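Long-range contact in calcium uptake protein 2, mitochondrial (Homo sapiens, PDB 6LB7), which probably helps regulate mitochondrial calcium uptake as an EF-hand protein that binds calcium ions: residues Tyr223-Ile237 with Asn289-Asp301. Sequence-based numbering, arbitrary orientation.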
loop_
_atom_site.group_PDB
_atom_site.type_symbol
_atom_site.label_atom_id
_atom_site.label_comp_id
_atom_site.label_asym_id
_atom_site.label_seq_id
_atom_site.Cartn_x
_atom_site.Cartn_y
_atom_site.Cartn_z
ATOM N N TYR B 223 4.655 -23.055 -19.504
ATOM C CA TYR B 223 3.242 -22.854 -19.191
ATOM C C TYR B 223 2.363 -23.501 -20.241
ATOM O O TYR B 223 1.422 -24.232 -19.914
ATOM C CB TYR B 223 2.918 -21.354 -19.110
ATOM C CG TYR B 223 3.836 -20.582 -18.201
ATOM C CD1 TYR B 223 4.421 -21.186 -17.087
ATOM C CD2 TYR B 223 4.129 -19.249 -18.460
ATOM C CE1 TYR B 223 5.277 -20.479 -16.259
ATOM C CE2 TYR B 223 4.963 -18.533 -17.634
ATOM C CZ TYR B 223 5.542 -19.148 -16.543
ATOM O OH TYR B 223 6.384 -18.414 -15.739
ATOM N N TRP B 224 2.651 -23.222 -21.519
ATOM C CA TRP B 224 1.796 -23.690 -22.597
ATOM C C TRP B 224 1.904 -25.190 -22.808
ATOM O O TRP B 224 0.927 -25.829 -23.215
ATOM C CB TRP B 224 2.118 -22.939 -23.888
ATOM C CG TRP B 224 1.446 -21.602 -23.917
ATOM C CD1 TRP B 224 2.036 -20.379 -23.769
ATOM C CD2 TRP B 224 0.043 -21.359 -24.069
ATOM N NE1 TRP B 224 1.080 -19.386 -23.833
ATOM C CE2 TRP B 224 -0.149 -19.966 -24.023
ATOM C CE3 TRP B 224 -1.070 -22.190 -24.247
ATOM C CZ2 TRP B 224 -1.410 -19.382 -24.153
ATOM C CZ3 TRP B 224 -2.321 -21.608 -24.377
ATOM C CH2 TRP B 224 -2.478 -20.222 -24.331
ATOM N N LYS B 225 3.077 -25.772 -22.562
ATOM C CA LYS B 225 3.161 -27.227 -22.604
ATOM C C LYS B 225 2.229 -27.843 -21.565
ATOM O O LYS B 225 1.525 -28.816 -21.853
ATOM C CB LYS B 225 4.609 -27.679 -22.401
ATOM C CG LYS B 225 4.821 -29.174 -22.538
ATOM C CD LYS B 225 6.293 -29.544 -22.463
ATOM C CE LYS B 225 6.476 -31.070 -22.418
ATOM N NZ LYS B 225 5.722 -31.791 -23.496
ATOM N N ASN B 226 2.180 -27.257 -20.364
ATOM C CA ASN B 226 1.284 -27.761 -19.326
ATOM C C ASN B 226 -0.174 -27.588 -19.716
ATOM O O ASN B 226 -1.005 -28.448 -19.407
ATOM C CB ASN B 226 1.557 -27.056 -17.997
ATOM C CG ASN B 226 2.859 -27.498 -17.366
ATOM O OD1 ASN B 226 3.360 -28.567 -17.671
ATOM N ND2 ASN B 226 3.404 -26.684 -16.476
ATOM N N VAL B 227 -0.511 -26.470 -20.366
ATOM C CA VAL B 227 -1.886 -26.270 -20.817
ATOM C C VAL B 227 -2.290 -27.385 -21.770
ATOM O O VAL B 227 -3.347 -28.008 -21.616
ATOM C CB VAL B 227 -2.055 -24.890 -21.481
ATOM C CG1 VAL B 227 -3.440 -24.789 -22.120
ATOM C CG2 VAL B 227 -1.846 -23.754 -20.479
ATOM N N ARG B 228 -1.440 -27.666 -22.763
ATOM C CA ARG B 228 -1.816 -28.599 -23.818
ATOM C C ARG B 228 -1.891 -30.026 -23.307
ATOM O O ARG B 228 -2.735 -30.801 -23.769
ATOM C CB ARG B 228 -0.828 -28.522 -24.982
ATOM C CG ARG B 228 -0.758 -27.175 -25.672
ATOM C CD ARG B 228 0.046 -27.271 -26.964
ATOM N NE ARG B 228 1.367 -27.875 -26.771
ATOM C CZ ARG B 228 2.496 -27.189 -26.589
ATOM N NH1 ARG B 228 2.489 -25.861 -26.571
ATOM N NH2 ARG B 228 3.641 -27.839 -26.420
ATOM N N GLU B 229 -1.041 -30.389 -22.345
ATOM C CA GLU B 229 -0.885 -31.780 -21.961
ATOM C C GLU B 229 -1.500 -32.146 -20.617
ATOM O O GLU B 229 -1.833 -33.317 -20.418
ATOM C CB GLU B 229 0.606 -32.149 -21.954
ATOM C CG GLU B 229 1.215 -32.115 -23.355
ATOM C CD GLU B 229 2.727 -32.153 -23.358
ATOM O OE1 GLU B 229 3.317 -31.899 -24.436
ATOM O OE2 GLU B 229 3.328 -32.428 -22.291
ATOM N N LYS B 230 -1.684 -31.195 -19.698
ATOM C CA LYS B 230 -2.182 -31.532 -18.370
ATOM C C LYS B 230 -3.572 -31.001 -18.074
ATOM O O LYS B 230 -4.142 -31.359 -17.039
ATOM C CB LYS B 230 -1.222 -31.026 -17.293
ATOM C CG LYS B 230 0.188 -31.516 -17.487
ATOM C CD LYS B 230 1.141 -30.842 -16.530
ATOM C CE LYS B 230 2.532 -31.448 -16.622
ATOM N NZ LYS B 230 3.512 -30.609 -15.864
ATOM N N LEU B 231 -4.136 -30.165 -18.934
ATOM C CA LEU B 231 -5.462 -29.627 -18.671
ATOM C C LEU B 231 -6.471 -30.636 -19.175
ATOM O O LEU B 231 -6.735 -30.729 -20.378
ATOM C CB LEU B 231 -5.657 -28.260 -19.316
ATOM C CG LEU B 231 -4.969 -27.176 -18.508
ATOM C CD1 LEU B 231 -5.452 -25.798 -18.943
ATOM C CD2 LEU B 231 -5.223 -27.409 -17.026
ATOM N N SER B 232 -7.018 -31.406 -18.242
ATOM C CA SER B 232 -8.083 -32.336 -18.561
ATOM C C SER B 232 -9.244 -31.604 -19.222
ATOM O O SER B 232 -9.349 -30.372 -19.185
ATOM C CB SER B 232 -8.562 -33.035 -17.291
ATOM O OG SER B 232 -7.456 -33.318 -16.448
ATOM N N ALA B 233 -10.116 -32.378 -19.850
ATOM C CA ALA B 233 -11.412 -31.851 -20.263
ATOM C C ALA B 233 -12.412 -31.932 -19.112
ATOM O O ALA B 233 -13.549 -32.369 -19.282
ATOM C CB ALA B 233 -11.916 -32.600 -21.489
ATOM N N GLY B 234 -11.981 -31.507 -17.920
ATOM C CA GLY B 234 -12.762 -31.638 -16.701
ATOM C C GLY B 234 -13.987 -30.746 -16.625
ATOM O O GLY B 234 -14.713 -30.583 -17.612
ATOM N N GLU B 235 -14.234 -30.165 -15.451
ATOM C CA GLU B 235 -15.388 -29.297 -15.248
ATOM C C GLU B 235 -15.095 -27.912 -15.824
ATOM O O GLU B 235 -14.236 -27.181 -15.316
ATOM C CB GLU B 235 -15.734 -29.219 -13.764
ATOM C CG GLU B 235 -16.519 -27.981 -13.350
ATOM C CD GLU B 235 -18.001 -28.091 -13.649
ATOM O OE1 GLU B 235 -18.669 -27.036 -13.726
ATOM O OE2 GLU B 235 -18.498 -29.229 -13.807
ATOM N N SER B 236 -15.824 -27.542 -16.872
ATOM C CA SER B 236 -15.661 -26.232 -17.474
ATOM C C SER B 236 -16.068 -25.133 -16.485
ATOM O O SER B 236 -16.764 -25.374 -15.496
ATOM C CB SER B 236 -16.482 -26.163 -18.751
ATOM O OG SER B 236 -17.851 -26.346 -18.449
ATOM N N ILE B 237 -15.609 -23.912 -16.758
ATOM C CA ILE B 237 -15.676 -22.802 -15.815
ATOM C C ILE B 237 -16.861 -21.911 -16.165
ATOM O O ILE B 237 -17.032 -21.520 -17.330
ATOM C CB ILE B 237 -14.361 -22.003 -15.835
ATOM C CG1 ILE B 237 -13.222 -22.856 -15.256
ATOM C CG2 ILE B 237 -14.523 -20.668 -15.125
ATOM C CD1 ILE B 237 -11.928 -22.747 -16.027
ATOM N N ASN B 289 -12.257 -26.235 -10.275
ATOM C CA ASN B 289 -11.751 -26.274 -11.647
ATOM C C ASN B 289 -10.690 -25.197 -11.882
ATOM O O ASN B 289 -9.709 -25.436 -12.601
ATOM C CB ASN B 289 -12.912 -26.159 -12.664
ATOM C CG ASN B 289 -13.878 -24.992 -12.371
ATOM O OD1 ASN B 289 -13.605 -24.103 -11.553
ATOM N ND2 ASN B 289 -15.025 -25.003 -13.056
ATOM N N ILE B 290 -10.843 -24.023 -11.258
ATOM C CA ILE B 290 -9.856 -22.959 -11.432
ATOM C C ILE B 290 -8.603 -23.238 -10.605
ATOM O O ILE B 290 -7.475 -23.097 -11.102
ATOM C CB ILE B 290 -10.467 -21.585 -11.100
ATOM C CG1 ILE B 290 -11.330 -21.092 -12.276
ATOM C CG2 ILE B 290 -9.353 -20.535 -10.872
ATOM C CD1 ILE B 290 -12.083 -19.840 -11.988
ATOM N N LEU B 291 -8.775 -23.639 -9.341
ATOM C CA LEU B 291 -7.618 -24.050 -8.540
ATOM C C LEU B 291 -6.828 -25.133 -9.256
ATOM O O LEU B 291 -5.594 -25.088 -9.314
ATOM C CB LEU B 291 -8.056 -24.569 -7.168
ATOM C CG LEU B 291 -8.684 -23.597 -6.175
ATOM C CD1 LEU B 291 -9.255 -24.354 -4.996
ATOM C CD2 LEU B 291 -7.675 -22.564 -5.709
ATOM N N ASP B 292 -7.535 -26.122 -9.807
ATOM C CA ASP B 292 -6.856 -27.206 -10.505
ATOM C C ASP B 292 -6.103 -26.698 -11.726
ATOM O O ASP B 292 -4.992 -27.152 -12.010
ATOM C CB ASP B 292 -7.868 -28.277 -10.918
ATOM C CG ASP B 292 -7.217 -29.445 -11.636
ATOM O OD1 ASP B 292 -7.471 -29.623 -12.849
ATOM O OD2 ASP B 292 -6.441 -30.179 -10.990
ATOM N N THR B 293 -6.702 -25.762 -12.474
ATOM C CA THR B 293 -6.032 -25.200 -13.642
ATOM C C THR B 293 -4.768 -24.445 -13.251
ATOM O O THR B 293 -3.725 -24.577 -13.907
ATOM C CB THR B 293 -6.990 -24.275 -14.405
ATOM O OG1 THR B 293 -8.111 -25.036 -14.861
ATOM C CG2 THR B 293 -6.288 -23.665 -15.609
ATOM N N VAL B 294 -4.851 -23.627 -12.201
ATOM C CA VAL B 294 -3.676 -22.875 -11.758
ATOM C C VAL B 294 -2.534 -23.822 -11.407
ATOM O O VAL B 294 -1.383 -23.610 -11.809
ATOM C CB VAL B 294 -4.031 -21.967 -10.571
ATOM C CG1 VAL B 294 -2.755 -21.494 -9.876
ATOM C CG2 VAL B 294 -4.855 -20.786 -11.045
ATOM N N PHE B 295 -2.836 -24.895 -10.667
ATOM C CA PHE B 295 -1.780 -25.814 -10.254
ATOM C C PHE B 295 -1.251 -26.638 -11.425
ATOM O O PHE B 295 -0.046 -26.879 -11.512
ATOM C CB PHE B 295 -2.265 -26.712 -9.115
ATOM C CG PHE B 295 -2.000 -26.136 -7.753
ATOM C CD1 PHE B 295 -0.932 -26.585 -6.994
ATOM C CD2 PHE B 295 -2.794 -25.108 -7.257
ATOM C CE1 PHE B 295 -0.672 -26.036 -5.747
ATOM C CE2 PHE B 295 -2.542 -24.548 -6.006
ATOM C CZ PHE B 295 -1.483 -25.008 -5.255
ATOM N N LYS B 296 -2.114 -27.064 -12.352
ATOM C CA LYS B 296 -1.584 -27.786 -13.510
ATOM C C LYS B 296 -0.635 -26.910 -14.319
ATOM O O LYS B 296 0.367 -27.400 -14.855
ATOM C CB LYS B 296 -2.711 -28.309 -14.403
ATOM C CG LYS B 296 -3.621 -29.348 -13.755
ATOM C CD LYS B 296 -3.028 -30.739 -13.792
ATOM C CE LYS B 296 -4.086 -31.789 -13.452
ATOM N NZ LYS B 296 -5.231 -31.736 -14.412
ATOM N N ILE B 297 -0.930 -25.614 -14.432
ATOM C CA ILE B 297 -0.075 -24.738 -15.242
ATOM C C ILE B 297 1.219 -24.383 -14.512
ATOM O O ILE B 297 2.296 -24.330 -15.122
ATOM C CB ILE B 297 -0.829 -23.456 -15.647
ATOM C CG1 ILE B 297 -2.074 -23.766 -16.501
ATOM C CG2 ILE B 297 0.105 -22.499 -16.395
ATOM C CD1 ILE B 297 -2.951 -22.517 -16.733
ATOM N N PHE B 298 1.135 -24.081 -13.214
ATOM C CA PHE B 298 2.260 -23.503 -12.493
ATOM C C PHE B 298 2.859 -24.445 -11.442
ATOM O O PHE B 298 3.674 -24.003 -10.634
ATOM C CB PHE B 298 1.845 -22.175 -11.847
ATOM C CG PHE B 298 1.424 -21.110 -12.846
ATOM C CD1 PHE B 298 0.078 -20.888 -13.115
ATOM C CD2 PHE B 298 2.374 -20.332 -13.497
ATOM C CE1 PHE B 298 -0.323 -19.916 -14.023
ATOM C CE2 PHE B 298 1.982 -19.351 -14.412
ATOM C CZ PHE B 298 0.633 -19.142 -14.670
ATOM N N ASP B 299 2.484 -25.723 -11.421
ATOM C CA ASP B 299 3.290 -26.694 -10.668
ATOM C C ASP B 299 4.393 -27.136 -11.614
ATOM O O ASP B 299 4.210 -28.019 -12.453
ATOM C CB ASP B 299 2.465 -27.870 -10.159
ATOM C CG ASP B 299 3.337 -28.987 -9.548
ATOM O OD1 ASP B 299 4.545 -28.774 -9.322
ATOM O OD2 ASP B 299 2.808 -30.079 -9.273
ATOM N N LEU B 300 5.542 -26.472 -11.495
ATOM C CA LEU B 300 6.637 -26.613 -12.442
ATOM C C LEU B 300 7.661 -27.666 -12.032
ATOM O O LEU B 300 8.537 -27.994 -12.841
ATOM C CB LEU B 300 7.348 -25.267 -12.635
ATOM C CG LEU B 300 6.492 -24.109 -13.166
ATOM C CD1 LEU B 300 7.365 -22.917 -13.513
ATOM C CD2 LEU B 300 5.637 -24.512 -14.362
ATOM N N ASP B 301 7.575 -28.201 -10.808
ATOM C CA ASP B 301 8.533 -29.184 -10.314
ATOM C C ASP B 301 7.970 -30.593 -10.242
ATOM O O ASP B 301 8.747 -31.540 -10.087
ATOM C CB ASP B 301 9.052 -28.784 -8.923
ATOM C CG ASP B 301 9.835 -27.494 -8.948
ATOM O OD1 ASP B 301 10.393 -27.171 -10.018
ATOM O OD2 ASP B 301 9.894 -26.803 -7.908
HETATM O O HOH W 1 2.063 -29.292 -13.805
HETATM O O HOH W 2 5.457 -30.274 -13.555
#
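N226 and I297 mark the tight centre of this contact, their CA atoms 5.3 Å apart; the axes of 223-230 and 289-298 come within 8.4 Å, their N-to-C directions 125° apart. N226 ND2 donates to I297 O (2.9 Å, N-H...O 158°). The acceptor lies near the amide plane of N226, whereas the donor stands above the carbonyl plane of I297. With CG anti to the carbonyl carbon (chi1 -72°), N226 CB also packs 3.4 Å from K296 O.

Beside this bond the packing is apolar. V227 and I297 lie side by side, and F298 CE2 sits over one face of the Y223 ring, 3.9 Å from its CE1. V314 of helix 308-320 touches both residues. Farther along, L231 CD2 packs against K296 CB, and I237 crosses I290 at about a right angle. Next to I237, buried N289 bonds E235 O through ND2 (3.2 Å) and also E241, while S287 holds its OD1.

K296, bent at chi2 and chi4, bridges to the looser side: its NZ donates to K230 O (2.9 Å), nearly in line with that C=O bond (169°), and forms a weak salt bridge to D292 OD1, which also pairs with K204. On the solvent side, the extended K230 chain carries NZ to N226 OD1 (2.7 Å) and to a water that in turn donates to both K296 O and D299 O.

Both ends of the N226 amide are thus engaged, and the amide and lysine bonds tie the C-terminal part of helix 220-230 to helix 288-298; the K296 ammonium at K230 O probably offsets the negative end of the former's dipole.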